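Local coordinates for protein pyocin S5 (Pseudomonas aeruginosa PAO1, PDB 6THK) that probably kills related bacteria as a channel-forming bacteriocin that is imported into the target cell and depolarises its cytoplasmic membrane, at residues G40-I43 with Q44-Y48; S103-L106 with H107-S111; K154-F157 with Q158-V161. The protein carries 1 engineered substitution. One frame throughout, in Å; residues are numbered along the deposited sequence.

Contact 1. Residues G40-I43 with Q44-Y48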
loop_
_atom_site.group_PDB
_atom_site.type_symbol
_atom_site.label_atom_id
_atom_site.label_comp_id
_atom_site.label_asym_id
_atom_site.label_seq_id
_atom_site.Cartn_x
_atom_site.Cartn_y
_atom_site.Cartn_z
ATOM N N GLY A 40 -88.096 -51.654 14.267
ATOM C CA GLY A 40 -89.239 -52.190 13.549
ATOM C C GLY A 40 -89.905 -51.199 12.628
ATOM O O GLY A 40 -89.498 -51.004 11.470
ATOM N N ASP A 41 -90.978 -50.596 13.161
ATOM C CA ASP A 41 -91.831 -49.567 12.515
ATOM C C ASP A 41 -90.999 -48.486 11.768
ATOM O O ASP A 41 -90.006 -47.992 12.313
ATOM C CB ASP A 41 -92.680 -48.894 13.606
ATOM C CG ASP A 41 -93.790 -48.050 13.108
ATOM O OD1 ASP A 41 -93.526 -46.900 12.623
ATOM O OD2 ASP A 41 -94.843 -48.483 13.182
ATOM N N LEU A 42 -91.485 -48.021 10.607
ATOM C CA LEU A 42 -90.877 -46.955 9.798
ATOM C C LEU A 42 -90.771 -45.579 10.523
ATOM O O LEU A 42 -89.897 -44.789 10.190
ATOM C CB LEU A 42 -91.642 -46.829 8.478
ATOM C CG LEU A 42 -90.992 -46.006 7.386
ATOM C CD1 LEU A 42 -89.704 -46.663 6.886
ATOM C CD2 LEU A 42 -91.957 -45.768 6.258
ATOM N N ILE A 43 -91.655 -45.311 11.484
ATOM C CA ILE A 43 -91.670 -44.109 12.333
ATOM C C ILE A 43 -90.470 -44.219 13.311
ATOM O O ILE A 43 -89.737 -43.240 13.477
ATOM C CB ILE A 43 -93.049 -43.915 13.056
ATOM C CG1 ILE A 43 -94.200 -43.716 12.042
ATOM C CG2 ILE A 43 -93.026 -42.795 14.088
ATOM C CD1 ILE A 43 -95.627 -43.983 12.631
ATOM N N GLN A 44 -90.244 -45.430 13.908
ATOM C CA GLN A 44 -89.121 -45.703 14.824
ATOM C C GLN A 44 -87.795 -45.441 14.133
ATOM O O GLN A 44 -86.923 -44.803 14.720
ATOM C CB GLN A 44 -89.166 -47.143 15.367
ATOM C CG GLN A 44 -87.918 -47.568 16.149
ATOM C CD GLN A 44 -88.155 -48.749 17.054
ATOM O OE1 GLN A 44 -88.770 -49.754 16.676
ATOM N NE2 GLN A 44 -87.638 -48.664 18.269
ATOM N N ARG A 45 -87.665 -45.915 12.878
ATOM C CA ARG A 45 -86.483 -45.751 12.036
ATOM C C ARG A 45 -86.221 -44.265 11.793
ATOM O O ARG A 45 -85.122 -43.808 12.093
ATOM C CB ARG A 45 -86.590 -46.552 10.716
ATOM C CG ARG A 45 -86.868 -48.079 10.855
ATOM C CD ARG A 45 -86.072 -48.828 11.938
ATOM N NE ARG A 45 -84.622 -48.786 11.718
ATOM C CZ ARG A 45 -83.723 -48.497 12.656
ATOM N NH1 ARG A 45 -84.110 -48.229 13.898
ATOM N NH2 ARG A 45 -82.430 -48.476 12.359
ATOM N N GLU A 46 -87.261 -43.503 11.374
ATOM C CA GLU A 46 -87.225 -42.054 11.143
ATOM C C GLU A 46 -86.869 -41.265 12.409
ATOM O O GLU A 46 -86.179 -40.257 12.318
ATOM C CB GLU A 46 -88.553 -41.551 10.572
ATOM C CG GLU A 46 -88.716 -41.841 9.090
ATOM C CD GLU A 46 -89.964 -41.313 8.409
ATOM O OE1 GLU A 46 -90.634 -40.415 8.968
ATOM O OE2 GLU A 46 -90.250 -41.778 7.283
ATOM N N ILE A 47 -87.315 -41.733 13.579
ATOM C CA ILE A 47 -87.005 -41.117 14.870
ATOM C C ILE A 47 -85.525 -41.413 15.181
ATOM O O ILE A 47 -84.772 -40.488 15.510
ATOM C CB ILE A 47 -88.009 -41.596 15.969
ATOM C CG1 ILE A 47 -89.419 -40.995 15.733
ATOM C CG2 ILE A 47 -87.512 -41.289 17.387
ATOM C CD1 ILE A 47 -90.556 -41.612 16.591
ATOM N N TYR A 48 -85.097 -42.689 15.000
ATOM C CA TYR A 48 -83.708 -43.104 15.228
ATOM C C TYR A 48 -82.751 -42.291 14.340
ATOM O O TYR A 48 -81.808 -41.707 14.866
ATOM C CB TYR A 48 -83.509 -44.625 15.022
ATOM C CG TYR A 48 -82.054 -45.056 15.148
ATOM C CD1 TYR A 48 -81.193 -45.018 14.048
ATOM C CD2 TYR A 48 -81.530 -45.458 16.374
ATOM C CE1 TYR A 48 -79.850 -45.366 14.170
ATOM C CE2 TYR A 48 -80.181 -45.787 16.510
ATOM C CZ TYR A 48 -79.348 -45.751 15.404
ATOM O OH TYR A 48 -78.034 -46.133 15.541
#

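Contact 2. Residues S103-L106 with H107-S111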
loop_
_atom_site.group_PDB
_atom_site.type_symbol
_atom_site.label_atom_id
_atom_site.label_comp_id
_atom_site.label_asym_id
_atom_site.label_seq_id
_atom_site.Cartn_x
_atom_site.Cartn_y
_atom_site.Cartn_z
ATOM N N SER A 103 -43.937 -18.618 13.709
ATOM C CA SER A 103 -43.421 -19.968 13.476
ATOM C C SER A 103 -43.855 -20.907 14.611
ATOM O O SER A 103 -44.296 -22.023 14.332
ATOM C CB SER A 103 -41.901 -19.959 13.337
ATOM O OG SER A 103 -41.466 -19.139 12.264
ATOM N N ALA A 104 -43.757 -20.437 15.882
ATOM C CA ALA A 104 -44.115 -21.171 17.098
ATOM C C ALA A 104 -45.591 -21.575 17.092
ATOM O O ALA A 104 -45.919 -22.722 17.427
ATOM C CB ALA A 104 -43.824 -20.321 18.320
ATOM N N VAL A 105 -46.464 -20.619 16.712
ATOM C CA VAL A 105 -47.908 -20.783 16.611
ATOM C C VAL A 105 -48.236 -21.788 15.495
ATOM O O VAL A 105 -49.033 -22.706 15.727
ATOM C CB VAL A 105 -48.595 -19.403 16.431
ATOM C CG1 VAL A 105 -50.029 -19.536 15.933
ATOM C CG2 VAL A 105 -48.543 -18.608 17.732
ATOM N N LEU A 106 -47.578 -21.642 14.320
ATOM C CA LEU A 106 -47.732 -22.516 13.159
ATOM C C LEU A 106 -47.319 -23.934 13.460
ATOM O O LEU A 106 -47.986 -24.854 12.988
ATOM C CB LEU A 106 -46.958 -21.985 11.940
ATOM C CG LEU A 106 -47.204 -22.652 10.577
ATOM C CD1 LEU A 106 -48.681 -22.730 10.239
ATOM C CD2 LEU A 106 -46.477 -21.911 9.476
ATOM N N HIS A 107 -46.239 -24.127 14.243
ATOM C CA HIS A 107 -45.773 -25.469 14.584
ATOM C C HIS A 107 -46.783 -26.220 15.455
ATOM O O HIS A 107 -46.985 -27.427 15.269
ATOM C CB HIS A 107 -44.373 -25.448 15.207
ATOM C CG HIS A 107 -43.600 -26.705 14.939
ATOM N ND1 HIS A 107 -43.313 -27.114 13.637
ATOM C CD2 HIS A 107 -43.100 -27.621 15.802
ATOM C CE1 HIS A 107 -42.652 -28.256 13.757
ATOM N NE2 HIS A 107 -42.492 -28.594 15.040
ATOM N N LYS A 108 -47.460 -25.485 16.361
ATOM C CA LYS A 108 -48.506 -26.018 17.244
ATOM C C LYS A 108 -49.764 -26.366 16.425
ATOM O O LYS A 108 -50.377 -27.407 16.666
ATOM C CB LYS A 108 -48.816 -25.030 18.398
ATOM C CG LYS A 108 -50.010 -25.384 19.304
ATOM C CD LYS A 108 -49.875 -26.732 20.021
ATOM C CE LYS A 108 -51.158 -27.144 20.698
ATOM N NZ LYS A 108 -51.104 -28.556 21.159
ATOM N N MET A 109 -50.125 -25.501 15.457
ATOM C CA MET A 109 -51.266 -25.672 14.558
ATOM C C MET A 109 -51.081 -26.859 13.635
ATOM O O MET A 109 -52.051 -27.577 13.398
ATOM C CB MET A 109 -51.472 -24.419 13.721
ATOM C CG MET A 109 -52.383 -23.422 14.374
ATOM S SD MET A 109 -52.205 -21.773 13.674
ATOM C CE MET A 109 -52.785 -22.031 12.060
ATOM N N GLU A 110 -49.860 -27.055 13.105
ATOM C CA GLU A 110 -49.496 -28.168 12.225
ATOM C C GLU A 110 -49.569 -29.521 12.965
ATOM O O GLU A 110 -49.888 -30.532 12.339
ATOM C CB GLU A 110 -48.066 -27.991 11.675
ATOM C CG GLU A 110 -47.912 -27.068 10.478
ATOM C CD GLU A 110 -46.480 -26.781 10.061
ATOM O OE1 GLU A 110 -46.291 -26.258 8.943
ATOM O OE2 GLU A 110 -45.546 -27.047 10.851
ATOM N N SER A 111 -49.197 -29.549 14.269
ATOM C CA SER A 111 -49.206 -30.777 15.065
ATOM C C SER A 111 -50.621 -31.204 15.423
ATOM O O SER A 111 -50.913 -32.402 15.379
ATOM C CB SER A 111 -48.304 -30.676 16.290
ATOM O OG SER A 111 -48.452 -29.418 16.923
#

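Contact 3. Residues K154-F157 with Q158-V161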
loop_
_atom_site.group_PDB
_atom_site.type_symbol
_atom_site.label_atom_id
_atom_site.label_comp_id
_atom_site.label_asym_id
_atom_site.label_seq_id
_atom_site.Cartn_x
_atom_site.Cartn_y
_atom_site.Cartn_z
ATOM N N LYS A 154 -68.924 -57.042 21.851
ATOM C CA LYS A 154 -68.105 -56.188 22.692
ATOM C C LYS A 154 -68.098 -54.737 22.205
ATOM O O LYS A 154 -67.758 -53.829 22.948
ATOM C CB LYS A 154 -66.683 -56.719 22.750
ATOM N N TYR A 155 -68.491 -54.539 20.952
ATOM C CA TYR A 155 -68.524 -53.235 20.331
ATOM C C TYR A 155 -69.864 -53.066 19.662
ATOM O O TYR A 155 -70.022 -53.376 18.500
ATOM C CB TYR A 155 -67.439 -53.183 19.274
ATOM C CG TYR A 155 -67.129 -51.827 18.691
ATOM C CD1 TYR A 155 -66.815 -50.758 19.491
ATOM C CD2 TYR A 155 -67.124 -51.636 17.328
ATOM C CE1 TYR A 155 -66.518 -49.534 18.949
ATOM C CE2 TYR A 155 -66.825 -50.419 16.784
ATOM C CZ TYR A 155 -66.524 -49.378 17.599
ATOM O OH TYR A 155 -66.227 -48.177 17.046
ATOM N N PRO A 156 -70.834 -52.540 20.393
ATOM C CA PRO A 156 -72.179 -52.363 19.814
ATOM C C PRO A 156 -72.259 -51.243 18.777
ATOM O O PRO A 156 -71.356 -50.400 18.703
ATOM C CB PRO A 156 -73.039 -52.037 21.033
ATOM C CG PRO A 156 -72.105 -51.398 21.991
ATOM C CD PRO A 156 -70.787 -52.089 21.800
ATOM N N PHE A 157 -73.356 -51.226 17.988
ATOM C CA PHE A 157 -73.569 -50.216 16.964
ATOM C C PHE A 157 -73.649 -48.816 17.527
ATOM O O PHE A 157 -73.160 -47.888 16.890
ATOM C CB PHE A 157 -74.789 -50.512 16.088
ATOM C CG PHE A 157 -74.913 -49.582 14.898
ATOM C CD1 PHE A 157 -74.113 -49.754 13.776
ATOM C CD2 PHE A 157 -75.801 -48.515 14.919
ATOM C CE1 PHE A 157 -74.215 -48.891 12.688
ATOM C CE2 PHE A 157 -75.913 -47.660 13.822
ATOM C CZ PHE A 157 -75.109 -47.845 12.718
ATOM N N GLN A 158 -74.263 -48.658 18.713
ATOM C CA GLN A 158 -74.383 -47.365 19.387
ATOM C C GLN A 158 -73.017 -46.824 19.785
ATOM O O GLN A 158 -72.835 -45.604 19.819
ATOM C CB GLN A 158 -75.318 -47.444 20.600
ATOM C CG GLN A 158 -76.771 -47.790 20.243
ATOM C CD GLN A 158 -77.302 -47.062 19.021
ATOM O OE1 GLN A 158 -77.311 -45.829 18.945
ATOM N NE2 GLN A 158 -77.757 -47.826 18.046
ATOM N N GLN A 159 -72.054 -47.745 20.069
ATOM C CA GLN A 159 -70.675 -47.420 20.427
ATOM C C GLN A 159 -69.951 -46.889 19.226
ATOM O O GLN A 159 -69.231 -45.894 19.349
ATOM C CB GLN A 159 -69.919 -48.609 21.039
ATOM C CG GLN A 159 -68.656 -48.208 21.822
ATOM C CD GLN A 159 -68.823 -47.077 22.837
ATOM O OE1 GLN A 159 -69.907 -46.819 23.385
ATOM N NE2 GLN A 159 -67.726 -46.385 23.104
ATOM N N LEU A 160 -70.222 -47.476 18.062
ATOM C CA LEU A 160 -69.629 -47.035 16.809
ATOM C C LEU A 160 -70.165 -45.659 16.430
ATOM O O LEU A 160 -69.429 -44.810 15.954
ATOM C CB LEU A 160 -69.922 -48.022 15.692
ATOM C CG LEU A 160 -69.442 -47.536 14.330
ATOM C CD1 LEU A 160 -67.969 -47.841 14.155
ATOM C CD2 LEU A 160 -70.254 -48.143 13.204
ATOM N N VAL A 161 -71.461 -45.462 16.620
ATOM C CA VAL A 161 -72.112 -44.168 16.363
ATOM C C VAL A 161 -71.343 -43.054 17.093
ATOM O O VAL A 161 -70.929 -42.109 16.442
ATOM C CB VAL A 161 -73.653 -44.195 16.646
ATOM C CG1 VAL A 161 -74.261 -42.794 16.741
ATOM C CG2 VAL A 161 -74.378 -44.999 15.575
#

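Contact 1. Residues G40-I43 with Q44-Y48
Ile47 lays its CD1 methyl against CG2 of Ile43, 3.7 Å away, the two branched chains crossing obliquely one turn apart at the start of helix 42-87. In Ile43, CG1 lies beside the backbone N (chi1 -62°), which leaves CG2 opposite that N and beside the carbonyl carbon, where it meets its partner. Ile47 also rests its CG1 on the carbonyl oxygen of Ile43, the acceptor of its own N-H at 2.9 Å.

Polar groups organise the end of the helix. Asp41 is the N-cap: its OD1 takes the N-H of Ile43 at 2.7 Å, using the anti lone pair, away from the other carboxylate oxygen. Its carbonyl O then opens the helical ladder by accepting from Arg45 N at 3.2 Å, while CG of Arg45 packs on the same oxygen. Next in the ladder, Glu46 N reaches Leu42 O at 3.2 Å, and CG of Glu46 leans over that oxygen.

Gln44 reaches back the other way. With its chain extended beyond CG, it brings OE1 to within 3.1 Å of Gly40 N, a hydrogen bond whose donor stands 42° out of the amide carbonyl plane. Farther along, the Arg45 guanidinium has a weak bond to Tyr137.

The chemistry is that of a capped helix start on the surface: one carboxylate satisfies a first-turn N-H and would probably interact well with the positive end of the helix dipole, while the Gln44 amide ties down the first modelled residue.

Contact 2. Residues S103-L106 with H107-S111
Four successive i to i+4 backbone bonds carry the chain through this turn of helix 95-121, the N-H groups of His107, Lys108, Met109 and Glu110 pointing back to the carbonyls of Ser103, Ala104, Val105 and Leu106. The bond from Lys108 N to Ala104 O is weak at 3.3 Å, whereas Met109 N lies 3.0 Å from Val105 O.

On the buried side, Met109 brings SD to 3.9 Å from CG1 of Val105. That methyl stands opposite the backbone N of Val105 (chi1 164°), placing it beside the carbonyl carbon and in the path of the methionine chain. Met109 runs out over the same residue: its CG passes 3.7 Å from Val105 O before the bend at chi3 turns the terminal methyl off.

Leu106 and Glu110 make the neighbouring pair. The aliphatic part of Glu110 lies on the leucine carbonyl, with CG of Glu110 3.3 Å from Leu106 O. Farther out, OE1 of Glu110 passes 4.1 Å from CG of Leu106. The carboxylate does not end there: OE1 makes a salt bridge with Arg185 of helix 157-212. Lys108 sends NZ forward to a salt bridge with Asp112, while CB of His107 sits 3.5 Å from Ser103 O and its ring leads away from the turn.

Val105, Leu106 and Met109 form the apolar stripe by which this helix joins its neighbours. Val105 and Leu106 meet Leu184 and Met109 meets Ala180, all on helix 157-212; toward helix 42-87, Val105 touches Gln78 and Met109 touches Val75, so the stripe packs against two long helices at once.

Contact 3. Residues K154-F157 with Q158-V161
Phe157 carries the tight side of this helix start: its CE2 sits 3.5 Å from CG2 of Val161, one turn on, and its CE1 is 4.1 Å from CD2 of Leu160, both methyls coming in obliquely to the ring. CG lies opposite the backbone N (chi1 -172°), bringing the ring alongside these two residues. Trp144 of helix 133-145 meets the same ring edge-to-face, and Tyr48 of helix 42-87 packs on it too. Tyr155 closes in on Leu160 from the preceding loop, its OH 3.4 Å from CD1, with the hydroxyl hydrogen-bonded to Asp163.

The looser side is made by Pro156 and the glutamines. Pro156 and Gln159 lie side by side, CG of Pro156 3.7 Å from CB of Gln159. The Gln159 side chain crosses that of Tyr155 at about a right angle, its CG nearest CE1. Gln158, exposed, bends at chi2 to bring NE2 to the edge of the Phe157 ring, in its plane and 3.8 Å from CD2; NE2 also hydrogen-bonds Tyr48 OH.

Proline at the N-cap has no side-chain acceptor to offer. Its carbonyl still opens the backbone ladder, accepting from Leu160 N at 3.2 Å and, weakly, from Gln159 N, and the start shows backbone bonds and aromatic packing in place of a side-chain cap from Pro156.

Contacts 1 and 3 are both helix starts, of helices 42-87 and 157-212, but they solve the problem differently: contact 1 is a surface end held by polar capping, contact 3 a partly buried one where rings and apolar side chains pack. The two touch through Tyr48, the last residue of contact 1. Contact 2 is mid-helix, partly buried, with its nearest atoms about 22 Å from contact 3 and about 30 Å from contact 1. Its helix packs on the same two long helices farther along, where an apolar stripe faces those helices and charged side chains flank it.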